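Local coordinates for protein DnaJ homolog subfamily C member 10 (Mus musculus, PDB 3APQ) that reduces disulfides in the endoplasmic reticulum, serving both correct protein folding and degradation of misfolded proteins, here as its J domain and first thioredoxin domain, at residues 2-7 against 48-53; 18-23 against 88-93; 44-49 against 78-83; 121-126 against 167-172. One frame throughout, in Å; residues are numbered along the deposited sequence. Where two conformers were deposited one is given.

Contact 1: 2-7 against 48-53; sequences QNFYSL and INRAYE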
# COMPACT_ATOMS: atom_id res chain seq x y z
N GLN A 2 28.18 0.94 0.27
CA GLN A 2 26.76 1.16 0.62
C GLN A 2 25.82 1.15 -0.59
O GLN A 2 26.16 1.59 -1.68
CB GLN A 2 26.66 2.49 1.42
CG GLN A 2 25.29 2.78 2.04
CD GLN A 2 24.99 1.82 3.18
OE1 GLN A 2 24.96 2.21 4.35
NE2 GLN A 2 24.80 0.53 2.84
N ASN A 3 24.61 0.63 -0.43
CA ASN A 3 23.62 0.79 -1.47
C ASN A 3 22.28 0.92 -0.78
O ASN A 3 22.21 0.77 0.45
CB ASN A 3 23.63 -0.44 -2.43
CG ASN A 3 23.38 -1.76 -1.71
OD1 ASN A 3 22.30 -2.00 -1.17
ND2 ASN A 3 24.39 -2.63 -1.72
N PHE A 4 21.22 1.20 -1.53
CA PHE A 4 19.94 1.48 -0.89
C PHE A 4 19.39 0.34 -0.08
O PHE A 4 18.69 0.55 0.92
CB PHE A 4 18.88 1.96 -1.92
CG PHE A 4 19.14 3.32 -2.49
CD1 PHE A 4 19.96 4.25 -1.83
CD2 PHE A 4 18.50 3.69 -3.68
CE1 PHE A 4 20.18 5.51 -2.35
CE2 PHE A 4 18.70 4.95 -4.22
CZ PHE A 4 19.56 5.87 -3.54
N TYR A 5 19.63 -0.88 -0.57
CA TYR A 5 19.20 -2.10 0.09
C TYR A 5 19.87 -2.28 1.45
O TYR A 5 19.21 -2.45 2.46
CB TYR A 5 19.52 -3.28 -0.84
CG TYR A 5 18.67 -3.23 -2.08
CD1 TYR A 5 17.31 -3.46 -2.00
CD2 TYR A 5 19.22 -2.96 -3.32
CE1 TYR A 5 16.50 -3.42 -3.15
CE2 TYR A 5 18.45 -2.91 -4.48
CZ TYR A 5 17.10 -3.15 -4.38
OH TYR A 5 16.32 -3.11 -5.50
N SER A 6 21.21 -2.24 1.46
CA SER A 6 21.93 -2.42 2.72
C SER A 6 21.67 -1.25 3.67
O SER A 6 21.63 -1.45 4.88
CB SER A 6 23.41 -2.69 2.46
OG SER A 6 24.03 -1.58 1.83
N LEU A 7 21.39 -0.05 3.13
CA LEU A 7 21.02 1.06 4.01
C LEU A 7 19.74 0.74 4.79
O LEU A 7 19.61 1.04 6.00
CB LEU A 7 20.88 2.35 3.21
CG LEU A 7 20.81 3.65 4.02
CD1 LEU A 7 22.09 3.96 4.86
CD2 LEU A 7 20.47 4.84 3.06
N ILE A 48 18.01 7.84 4.46
CA ILE A 48 17.13 6.65 4.51
C ILE A 48 15.87 6.96 3.70
O ILE A 48 15.38 6.13 2.94
CB ILE A 48 16.72 6.29 6.00
CG1 ILE A 48 17.86 5.78 6.85
CG2 ILE A 48 15.58 5.28 6.05
CD1 ILE A 48 19.10 5.37 6.08
N ASN A 49 15.30 8.16 3.90
CA ASN A 49 14.10 8.54 3.13
C ASN A 49 14.33 8.54 1.61
O ASN A 49 13.48 8.09 0.86
CB ASN A 49 13.53 9.91 3.57
CG ASN A 49 12.09 10.10 3.09
OD1 ASN A 49 11.21 9.24 3.31
ND2 ASN A 49 11.85 11.17 2.36
N ARG A 50 15.50 9.03 1.17
CA ARG A 50 15.83 9.10 -0.26
C ARG A 50 15.91 7.70 -0.84
O ARG A 50 15.36 7.44 -1.95
CB ARG A 50 17.17 9.86 -0.42
CG ARG A 50 17.76 9.91 -1.75
CD ARG A 50 19.04 10.83 -1.63
NE ARG A 50 19.73 10.95 -2.90
CZ ARG A 50 20.62 10.09 -3.36
NH1 ARG A 50 20.94 9.03 -2.64
NH2 ARG A 50 21.19 10.28 -4.56
N ALA A 51 16.56 6.80 -0.10
CA ALA A 51 16.58 5.34 -0.42
C ALA A 51 15.17 4.76 -0.58
O ALA A 51 14.84 4.16 -1.62
CB ALA A 51 17.35 4.57 0.63
N TYR A 52 14.36 4.91 0.46
CA TYR A 52 12.98 4.45 0.43
C TYR A 52 12.21 5.03 -0.76
O TYR A 52 11.47 4.31 -1.44
CB TYR A 52 12.21 4.70 1.77
CG TYR A 52 10.77 4.36 1.60
CD1 TYR A 52 10.38 3.01 1.40
CD2 TYR A 52 9.78 5.36 1.59
CE1 TYR A 52 9.00 2.67 1.16
CE2 TYR A 52 8.42 5.04 1.39
CZ TYR A 52 8.05 3.70 1.17
OH TYR A 52 6.73 3.40 0.93
N GLU A 53 12.35 6.32 -1.04
CA GLU A 53 11.56 6.87 -2.16
C GLU A 53 11.95 6.32 -3.53
O GLU A 53 11.15 6.32 -4.48
CB GLU A 53 11.51 8.40 -2.13
CG GLU A 53 10.92 8.89 -0.80
CD GLU A 53 10.30 10.26 -0.84
OE1 GLU A 53 10.87 11.17 -1.49
OE2 GLU A 53 9.23 10.41 -0.20
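The ring of Phe-4 lies with one face over the backbone of Ala-51: Ala-51 CA stands 3.9 Å from the centroid of the Phe-4 ring, 13° off the ring normal, a CH-pi contact. The methyl group of the same alanine meets one side of that ring, Ala-51 CB lying 3.6 Å from Phe-4 CD1. Arg-50 comes to the far edge instead. Its chain is extended from CG to NE, and NH1 lies near the ring plane, 3.6 Å from Phe-4 CZ, with guanidinium and ring planes 80° apart; the charge itself is paired with Glu-69. Further along, Leu-7 CD2 rests 4.0 Å from Ala-51 CB. An alanine in place of Phe-4 would probably open a gap above Ala-51 and deprive Arg-50 NH1 of the ring edge beside it. Asn-3 and Ser-6 form a capping box at the start of the short helix, with Ser-6 N bonded to Asn-3 OD1 at 2.9 Å. This is helix-on-helix packing within the J domain: helix 4-8 lies against helix 41-55, while Tyr-64 of helix 58-67 stacks on Phe-4 and Phe-23 of helix 16-30 touches Ile-48.

Contact 2: 18-23 against 88-93; sequences EIRQAF and YDFGIY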
# COMPACT_ATOMS: atom_id res chain seq x y z
N GLU A 18 8.25 -5.56 2.24
CA GLU A 18 9.45 -5.72 3.14
C GLU A 18 10.22 -4.44 3.30
O GLU A 18 10.68 -4.05 4.42
CB GLU A 18 10.38 -6.84 2.60
CG GLU A 18 9.84 -8.19 2.94
CD GLU A 18 10.45 -9.35 2.11
OE1 GLU A 18 10.72 -9.22 0.90
OE2 GLU A 18 10.63 -10.43 2.70
N ILE A 19 10.39 -3.77 2.17
CA ILE A 19 11.03 -2.46 2.13
C ILE A 19 10.29 -1.43 3.03
O ILE A 19 10.95 -0.70 3.81
CB ILE A 19 11.22 -1.94 0.69
CG1 ILE A 19 12.17 -2.90 -0.07
CG2 ILE A 19 11.65 -0.44 0.66
CD1 ILE A 19 12.08 -2.84 -1.62
N ARG A 20 8.95 -1.36 2.95
CA ARG A 20 8.24 -0.45 3.87
C ARG A 20 8.47 -0.79 5.29
O ARG A 20 8.65 0.12 6.11
CB ARG A 20 6.71 -0.48 3.66
CG ARG A 20 6.27 0.16 2.35
CD ARG A 20 4.71 0.33 2.27
NE ARG A 20 4.04 -0.98 2.19
CZ ARG A 20 3.76 -1.60 1.05
NH1 ARG A 20 4.17 -1.09 -0.14
NH2 ARG A 20 3.08 -2.74 1.08
N GLN A 21 8.41 -2.07 5.62
CA GLN A 21 8.55 -2.48 7.00
C GLN A 21 9.96 -2.12 7.54
O GLN A 21 10.09 -1.65 8.71
CB GLN A 21 8.16 -3.93 7.18
CG GLN A 21 6.58 -4.04 6.94
CD GLN A 21 5.80 -2.97 7.79
OE1 GLN A 21 5.90 -3.00 9.03
NE2 GLN A 21 5.11 -1.99 7.13
N ALA A 22 10.97 -2.25 6.69
CA ALA A 22 12.32 -2.00 7.18
C ALA A 22 12.48 -0.51 7.40
O ALA A 22 13.04 -0.10 8.41
CB ALA A 22 13.37 -2.51 6.21
N PHE A 23 12.04 0.26 6.41
CA PHE A 23 12.03 1.74 6.49
C PHE A 23 11.23 2.22 7.71
O PHE A 23 11.71 3.08 8.46
CB PHE A 23 11.52 2.34 5.15
CG PHE A 23 11.27 3.82 5.18
CD1 PHE A 23 12.31 4.72 5.31
CD2 PHE A 23 9.97 4.29 5.15
CE1 PHE A 23 12.05 6.13 5.39
CE2 PHE A 23 9.69 5.68 5.20
CZ PHE A 23 10.73 6.60 5.33
N TYR A 88 1.23 5.44 12.40
CA TYR A 88 -0.16 5.05 12.28
C TYR A 88 -0.70 5.11 10.84
O TYR A 88 -1.77 4.56 10.60
CB TYR A 88 -1.05 5.94 13.14
CG TYR A 88 -0.82 5.79 14.63
CD1 TYR A 88 -1.21 4.62 15.31
CD2 TYR A 88 -0.19 6.78 15.34
CE1 TYR A 88 -1.00 4.47 16.73
CE2 TYR A 88 0.05 6.65 16.77
CZ TYR A 88 -0.36 5.49 17.43
OH TYR A 88 -0.15 5.32 18.80
N ASP A 89 0.02 5.76 9.91
CA ASP A 89 -0.59 6.05 8.58
C ASP A 89 0.26 5.56 7.40
O ASP A 89 0.14 6.09 6.28
CB ASP A 89 -0.86 7.56 8.41
CG ASP A 89 -2.03 7.85 7.43
OD1 ASP A 89 -2.81 6.94 7.05
OD2 ASP A 89 -2.15 8.99 7.00
N PHE A 90 1.09 4.57 7.67
CA PHE A 90 2.11 4.11 6.72
C PHE A 90 2.06 2.58 6.63
O PHE A 90 2.08 1.91 7.65
CB PHE A 90 3.48 4.59 7.18
CG PHE A 90 4.56 4.23 6.23
CD1 PHE A 90 4.72 4.94 5.03
CD2 PHE A 90 5.37 3.11 6.47
CE1 PHE A 90 5.73 4.59 4.13
CE2 PHE A 90 6.38 2.73 5.57
CZ PHE A 90 6.57 3.49 4.39
N GLY A 91 1.97 2.04 5.41
CA GLY A 91 1.92 0.57 5.23
C GLY A 91 0.78 -0.05 6.02
O GLY A 91 0.97 -1.04 6.73
N ILE A 92 -0.40 0.57 5.92
CA ILE A 92 -1.54 0.28 6.78
C ILE A 92 -1.82 -1.21 6.97
O ILE A 92 -2.16 -1.66 8.07
CB ILE A 92 -2.89 0.93 6.14
CG1 ILE A 92 -2.78 2.45 6.26
CG2 ILE A 92 -4.13 0.55 6.84
CD1 ILE A 92 -2.10 2.87 7.62
N TYR A 93 -1.77 -1.93 5.86
CA TYR A 93 -2.21 -3.34 5.94
C TYR A 93 -1.09 -4.32 5.89
O TYR A 93 -1.39 -5.49 5.66
CB TYR A 93 -3.24 -3.66 4.82
CG TYR A 93 -4.54 -2.87 5.02
CD1 TYR A 93 -5.35 -3.07 6.16
CD2 TYR A 93 -4.94 -1.91 4.08
CE1 TYR A 93 -6.54 -2.34 6.35
CE2 TYR A 93 -6.08 -1.16 4.28
CZ TYR A 93 -6.89 -1.40 5.41
OH TYR A 93 -8.01 -0.65 5.56
O HOH W 1 3.14 -0.64 8.76
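With CG anti to the backbone N in both Phe-23 (chi1 171°) and Phe-90 (chi1 -177°), the two rings meet in an offset edge-to-face pair, the edge of Phe-23 directed at the face of Phe-90. Their centroids are 5.6 Å apart and the planes stand at 67°. The pair belongs to the joint between two domains: Phe-23 is carried by helix 16-30 of the J domain, and Phe-90 by the loop that runs from helix 83-88 to the first strand of the thioredoxin fold. The closest atoms are Phe-23 CD2 and Phe-90 CZ, 3.6 Å apart. On the neighbouring side of its rim, Phe-90 meets Arg-20, whose CB is 3.7 Å from Phe-90 CE2, while Arg-20 O faces the ring edge near its plane. Beyond CG the arginine chain bends at chi3, and its NE passes Gly-91 CA at 4.0 Å. The guanidinium is held by salt bridges, so a J-domain helix is tied by charge as well as by aromatic packing to Asp-94 of the same loop and to Glu-103 beyond strand 100-101. Tyr-52 of helix 41-55 meets both phenylalanine rings. Gln-21, also bonded to Asp-94, reaches the loop through water: Gln-21 NE2 donates to water 1 at 2.9 Å, and the water lies 3.0 Å from Phe-90 O, to which it can donate.

Contact 3: 44-49 against 78-83; sequences DFLKIN and GQYESW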
# COMPACT_ATOMS: atom_id res chain seq x y z
N ASP A 44 20.89 11.99 8.59
CA ASP A 44 20.78 10.54 8.56
C ASP A 44 19.40 10.09 7.99
O ASP A 44 19.30 9.19 7.12
CB ASP A 44 20.96 9.95 9.99
CG ASP A 44 22.26 10.37 10.66
OD1 ASP A 44 23.24 10.67 9.96
OD2 ASP A 44 22.31 10.42 11.94
N PHE A 45 18.34 10.70 8.49
CA PHE A 45 17.00 10.31 8.02
C PHE A 45 16.74 10.68 6.55
O PHE A 45 16.02 9.95 5.81
CB PHE A 45 15.92 10.89 8.93
CG PHE A 45 14.55 10.28 8.72
CD1 PHE A 45 14.35 8.93 8.98
CD2 PHE A 45 13.50 11.03 8.24
CE1 PHE A 45 13.10 8.34 8.79
CE2 PHE A 45 12.24 10.46 8.04
CZ PHE A 45 12.04 9.13 8.32
N LEU A 46 17.24 11.84 6.13
CA LEU A 46 17.15 12.25 4.72
C LEU A 46 17.69 11.12 3.81
O LEU A 46 17.09 10.82 2.78
CB LEU A 46 17.92 13.58 4.49
CG LEU A 46 17.31 14.89 5.00
CD1 LEU A 46 18.01 16.06 4.37
CD2 LEU A 46 15.85 14.98 4.66
N LYS A 47 18.83 10.52 4.18
CA LYS A 47 19.45 9.47 3.37
C LYS A 47 18.58 8.22 3.31
O LYS A 47 18.47 7.62 2.28
CB LYS A 47 20.80 9.04 3.92
CG LYS A 47 21.91 10.13 3.88
CD LYS A 47 23.16 9.82 4.78
CE LYS A 47 23.82 8.42 4.53
NZ LYS A 47 23.18 7.26 5.32
N ILE A 48 18.01 7.84 4.46
CA ILE A 48 17.13 6.65 4.51
C ILE A 48 15.87 6.96 3.70
O ILE A 48 15.38 6.13 2.94
CB ILE A 48 16.72 6.29 6.00
CG1 ILE A 48 17.86 5.78 6.85
CG2 ILE A 48 15.58 5.28 6.05
CD1 ILE A 48 19.10 5.37 6.08
N ASN A 49 15.30 8.16 3.90
CA ASN A 49 14.10 8.54 3.13
C ASN A 49 14.33 8.54 1.61
O ASN A 49 13.48 8.09 0.86
CB ASN A 49 13.53 9.91 3.57
CG ASN A 49 12.09 10.10 3.09
OD1 ASN A 49 11.21 9.24 3.31
ND2 ASN A 49 11.85 11.17 2.36
N GLY A 78 14.01 14.72 0.18
CA GLY A 78 14.15 15.54 1.39
C GLY A 78 12.87 15.82 2.15
O GLY A 78 12.91 16.48 3.20
N GLN A 79 11.73 15.36 1.65
CA GLN A 79 10.45 15.74 2.25
C GLN A 79 9.90 14.54 2.98
O GLN A 79 9.44 13.61 2.35
CB GLN A 79 9.49 16.18 1.18
CG GLN A 79 9.82 17.52 0.56
CD GLN A 79 8.80 17.89 -0.50
OE1 GLN A 79 7.63 18.13 -0.18
NE2 GLN A 79 9.24 17.91 -1.78
N TYR A 80 9.97 14.55 4.31
CA TYR A 80 9.49 13.40 5.04
C TYR A 80 8.31 13.86 5.89
O TYR A 80 8.04 15.03 6.00
CB TYR A 80 10.59 12.69 5.86
CG TYR A 80 11.36 13.59 6.80
CD1 TYR A 80 10.83 13.97 8.02
CD2 TYR A 80 12.63 14.08 6.43
CE1 TYR A 80 11.53 14.83 8.86
CE2 TYR A 80 13.35 14.93 7.26
CZ TYR A 80 12.80 15.29 8.47
OH TYR A 80 13.50 16.12 9.30
N GLU A 81 7.61 12.89 6.43
CA GLU A 81 6.40 13.10 7.20
C GLU A 81 6.69 13.01 8.69
O GLU A 81 7.80 12.73 9.11
CB GLU A 81 5.41 12.00 6.80
CG GLU A 81 5.09 11.98 5.28
CD GLU A 81 4.24 13.16 4.83
OE1 GLU A 81 3.53 13.81 5.64
OE2 GLU A 81 4.28 13.45 3.61
N SER A 82 5.66 13.26 9.49
CA SER A 82 5.78 13.20 10.94
C SER A 82 5.99 11.77 11.46
O SER A 82 5.63 10.78 10.79
CB SER A 82 4.52 13.82 11.55
OG SER A 82 3.41 12.94 11.36
N TRP A 83 6.54 11.65 12.68
CA TRP A 83 6.63 10.34 13.32
C TRP A 83 5.26 9.66 13.35
O TRP A 83 5.16 8.45 13.13
CB TRP A 83 7.15 10.46 14.74
CG TRP A 83 7.38 9.17 15.46
CD1 TRP A 83 8.55 8.45 15.49
CD2 TRP A 83 6.46 8.50 16.31
NE1 TRP A 83 8.39 7.33 16.28
CE2 TRP A 83 7.13 7.34 16.81
CE3 TRP A 83 5.11 8.72 16.68
CZ2 TRP A 83 6.50 6.42 17.66
CZ3 TRP A 83 4.50 7.80 17.54
CH2 TRP A 83 5.19 6.66 17.99
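Phe-45 and Tyr-80 make the aromatic part of this contact, an edge-to-face (T-shaped) pair in which the edge of Phe-45 is turned to the face of Tyr-80. The planes are 83° apart and the centroids 5.0 Å. Phe-45 CE2 comes to 3.5 Å from Tyr-80 CG, and Phe-45 CD2 lies over the same face, displaced toward the rim. The torsion of Tyr-80 sets CG between its backbone N and carbonyl carbon (chi1 54°), the crowded position.

Aliphatic packing adds to it at the ring edge. Leu-46 CD2 sits near the plane of the tyrosine, 3.6 Å from Tyr-80 CE2, and the same methyl touches Gly-78 O, so that one branch of the leucine covers both ring and backbone.

The polar element is the amide of Asn-49. Its ND2 is bonded to Gly-77 O, just before the segment, and lies 4.0 Å from Tyr-80 CB; amide and ring planes are 83° apart. At the other end of the tyrosine, OH is hydrogen-bonded to His-42 of helix 41-55. An alanine in place of Tyr-80 would probably leave the edge of Phe-45 without the face it packs on and deprive His-42 of its hydroxyl partner.

Residues 78-80 lie against helix 41-55 of the J domain, and the chain then leads into helix 83-88, which Ser-82 caps through a bond to Tyr-85 N. His-31 and Pro-32, just beyond helix 16-30, also border both aromatic rings.

Contact 4: 121-126 against 167-172; sequences FYSPGC and NSYPSL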
# COMPACT_ATOMS: atom_id res chain seq x y z
N PHE A 121 -9.66 1.11 -1.90
CA PHE A 121 -8.83 2.24 -2.37
C PHE A 121 -8.86 3.30 -1.28
O PHE A 121 -9.91 3.87 -0.97
CB PHE A 121 -9.36 2.86 -3.68
CG PHE A 121 -9.23 1.96 -4.88
CD1 PHE A 121 -8.15 2.10 -5.74
CD2 PHE A 121 -10.21 1.02 -5.16
CE1 PHE A 121 -8.03 1.26 -6.85
CE2 PHE A 121 -10.09 0.16 -6.27
CZ PHE A 121 -9.00 0.30 -7.11
N TYR A 122 -7.71 3.53 -0.68
CA TYR A 122 -7.62 4.48 0.45
C TYR A 122 -6.55 5.53 0.19
O TYR A 122 -5.85 5.49 -0.82
CB TYR A 122 -7.39 3.66 1.76
CG TYR A 122 -6.04 2.95 1.82
CD1 TYR A 122 -4.97 3.59 2.41
CD2 TYR A 122 -5.82 1.67 1.28
CE1 TYR A 122 -3.71 3.03 2.47
CE2 TYR A 122 -4.48 1.07 1.35
CZ TYR A 122 -3.47 1.78 1.96
OH TYR A 122 -2.14 1.32 2.13
N SER A 123 -6.42 6.52 1.08
CA SER A 123 -5.42 7.55 0.92
C SER A 123 -4.89 7.89 2.31
O SER A 123 -5.64 7.76 3.29
CB SER A 123 -6.03 8.77 0.22
OG SER A 123 -5.12 9.85 0.14
N PRO A 124 -3.60 8.27 2.41
CA PRO A 124 -3.06 8.66 3.71
C PRO A 124 -3.81 9.93 4.23
O PRO A 124 -4.34 10.71 3.43
CB PRO A 124 -1.57 8.99 3.39
CG PRO A 124 -1.51 9.23 1.92
CD PRO A 124 -2.54 8.22 1.38
N GLY A 125 -3.89 10.12 5.53
CA GLY A 125 -4.53 11.32 6.06
C GLY A 125 -6.06 11.29 5.95
O GLY A 125 -6.70 12.34 5.90
N CYS A 126 -6.64 10.11 5.88
CA CYS A 126 -8.07 10.00 5.58
C CYS A 126 -8.74 9.37 6.79
O CYS A 126 -8.47 8.19 7.13
CB CYS A 126 -8.25 9.15 4.33
SG CYS A 126 -9.92 8.52 3.95
N ASN A 167 -12.10 9.12 -6.77
CA ASN A 167 -11.76 10.52 -6.42
C ASN A 167 -12.06 10.89 -4.98
O ASN A 167 -11.94 12.06 -4.62
CB ASN A 167 -12.47 11.54 -7.34
CG ASN A 167 -13.82 10.99 -7.90
OD1 ASN A 167 -13.94 10.74 -9.11
ND2 ASN A 167 -14.81 10.78 -7.00
N SER A 168 -12.48 9.90 -4.17
CA SER A 168 -12.81 10.14 -2.78
C SER A 168 -12.53 8.80 -2.07
O SER A 168 -12.42 7.76 -2.74
CB SER A 168 -14.24 10.59 -2.64
OG SER A 168 -15.10 9.52 -2.98
N TYR A 169 -12.32 8.85 -0.75
CA TYR A 169 -11.77 7.69 -0.04
C TYR A 169 -12.54 7.49 1.25
O TYR A 169 -13.01 8.44 1.85
CB TYR A 169 -10.29 7.94 0.25
CG TYR A 169 -9.59 8.51 -0.95
CD1 TYR A 169 -9.08 7.68 -1.95
CD2 TYR A 169 -9.48 9.88 -1.10
CE1 TYR A 169 -8.43 8.22 -3.05
CE2 TYR A 169 -8.86 10.43 -2.19
CZ TYR A 169 -8.34 9.58 -3.18
OH TYR A 169 -7.74 10.17 -4.28
N PRO A 170 -12.67 6.24 1.70
CA PRO A 170 -12.28 5.03 0.97
C PRO A 170 -13.25 4.75 -0.16
O PRO A 170 -14.41 5.17 -0.10
CB PRO A 170 -12.40 3.91 2.04
CG PRO A 170 -13.46 4.46 2.99
CD PRO A 170 -13.30 5.97 3.01
N SER A 171 -12.78 4.07 -1.20
CA SER A 171 -13.66 3.60 -2.27
C SER A 171 -13.47 2.10 -2.41
O SER A 171 -12.34 1.62 -2.54
CB SER A 171 -13.39 4.34 -3.59
OG SER A 171 -14.07 5.57 -3.53
N LEU A 172 -14.55 1.35 -2.28
CA LEU A 172 -14.42 -0.11 -2.28
C LEU A 172 -15.10 -0.66 -3.54
O LEU A 172 -16.28 -0.38 -3.80
CB LEU A 172 -15.06 -0.75 -1.03
CG LEU A 172 -14.84 -0.19 0.40
CD1 LEU A 172 -15.30 -1.11 1.54
CD2 LEU A 172 -13.50 0.37 0.73
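Phe-121 and Ser-171 face each other as an antiparallel hydrogen-bonded pair and form the tight part of the contact. Phe-121 N donates to Ser-171 O at 2.8 Å, and Ser-171 N returns a bond of 2.9 Å to Phe-121 O. That second acceptor is also approached by Pro-170 CA, 3.3 Å from Phe-121 O in a CA-H...O contact, while Ser-171 O lies near the plane of the Phe-121 ring at its edge. Both side chains of the pair project from the same face of the sheet. There Ser-171 OG turns back to bond Ser-168 O at 2.9 Å, the hydroxyl standing above the carbonyl plane, a link that ties the strand to the loop preceding it.

Strands 117-122 and 171-175 are neighbours in the sheet of the thioredoxin fold. Beyond strand 117-122 the chain enters the redox site, where Cys-126 forms the redox-active disulfide with Cys-129 at the start of helix 127-142. Facing it is the loop with the cis peptide bond before Pro-170, the cis-proline loop characteristic of thioredoxins.

Toward the site backbone bonding gives way to side-chain contacts. Ser-123 CB lies over the centre of the Tyr-169 ring, 3.7 Å from its centroid and 9° off the normal, a CH-pi contact. Ser-123 and Pro-170 stay buried here, whereas Tyr-169 and Cys-126 are partly exposed and make the looser side. Cys-126 SG, anti to its backbone N (chi1 166°), touches Tyr-169 CB at 3.8 Å and, more distantly, Pro-170 CD at 4.3 Å.

Contacts 1 and 3 share helix 41-55 of the J domain, overlapping at Ile-48 and Asn-49, and their centres are about 11 Å apart. Contact 2, about 15 Å from contact 1 and 14 Å from contact 3 between centres, touches both through Phe-23 and carries the packing to the loop before strand 100-101. Its segments alternate with those of contact 1 along the chain, and both segments of contact 3 fall between its own. Contact 4 follows all three, in the thioredoxin sheet, its centre about 28 Å from that of contact 1 but touching contact 2, where Asp-89 probably bonds Gly-125. The helical J domain is thus connected by packing to the surroundings of the redox-active disulfide.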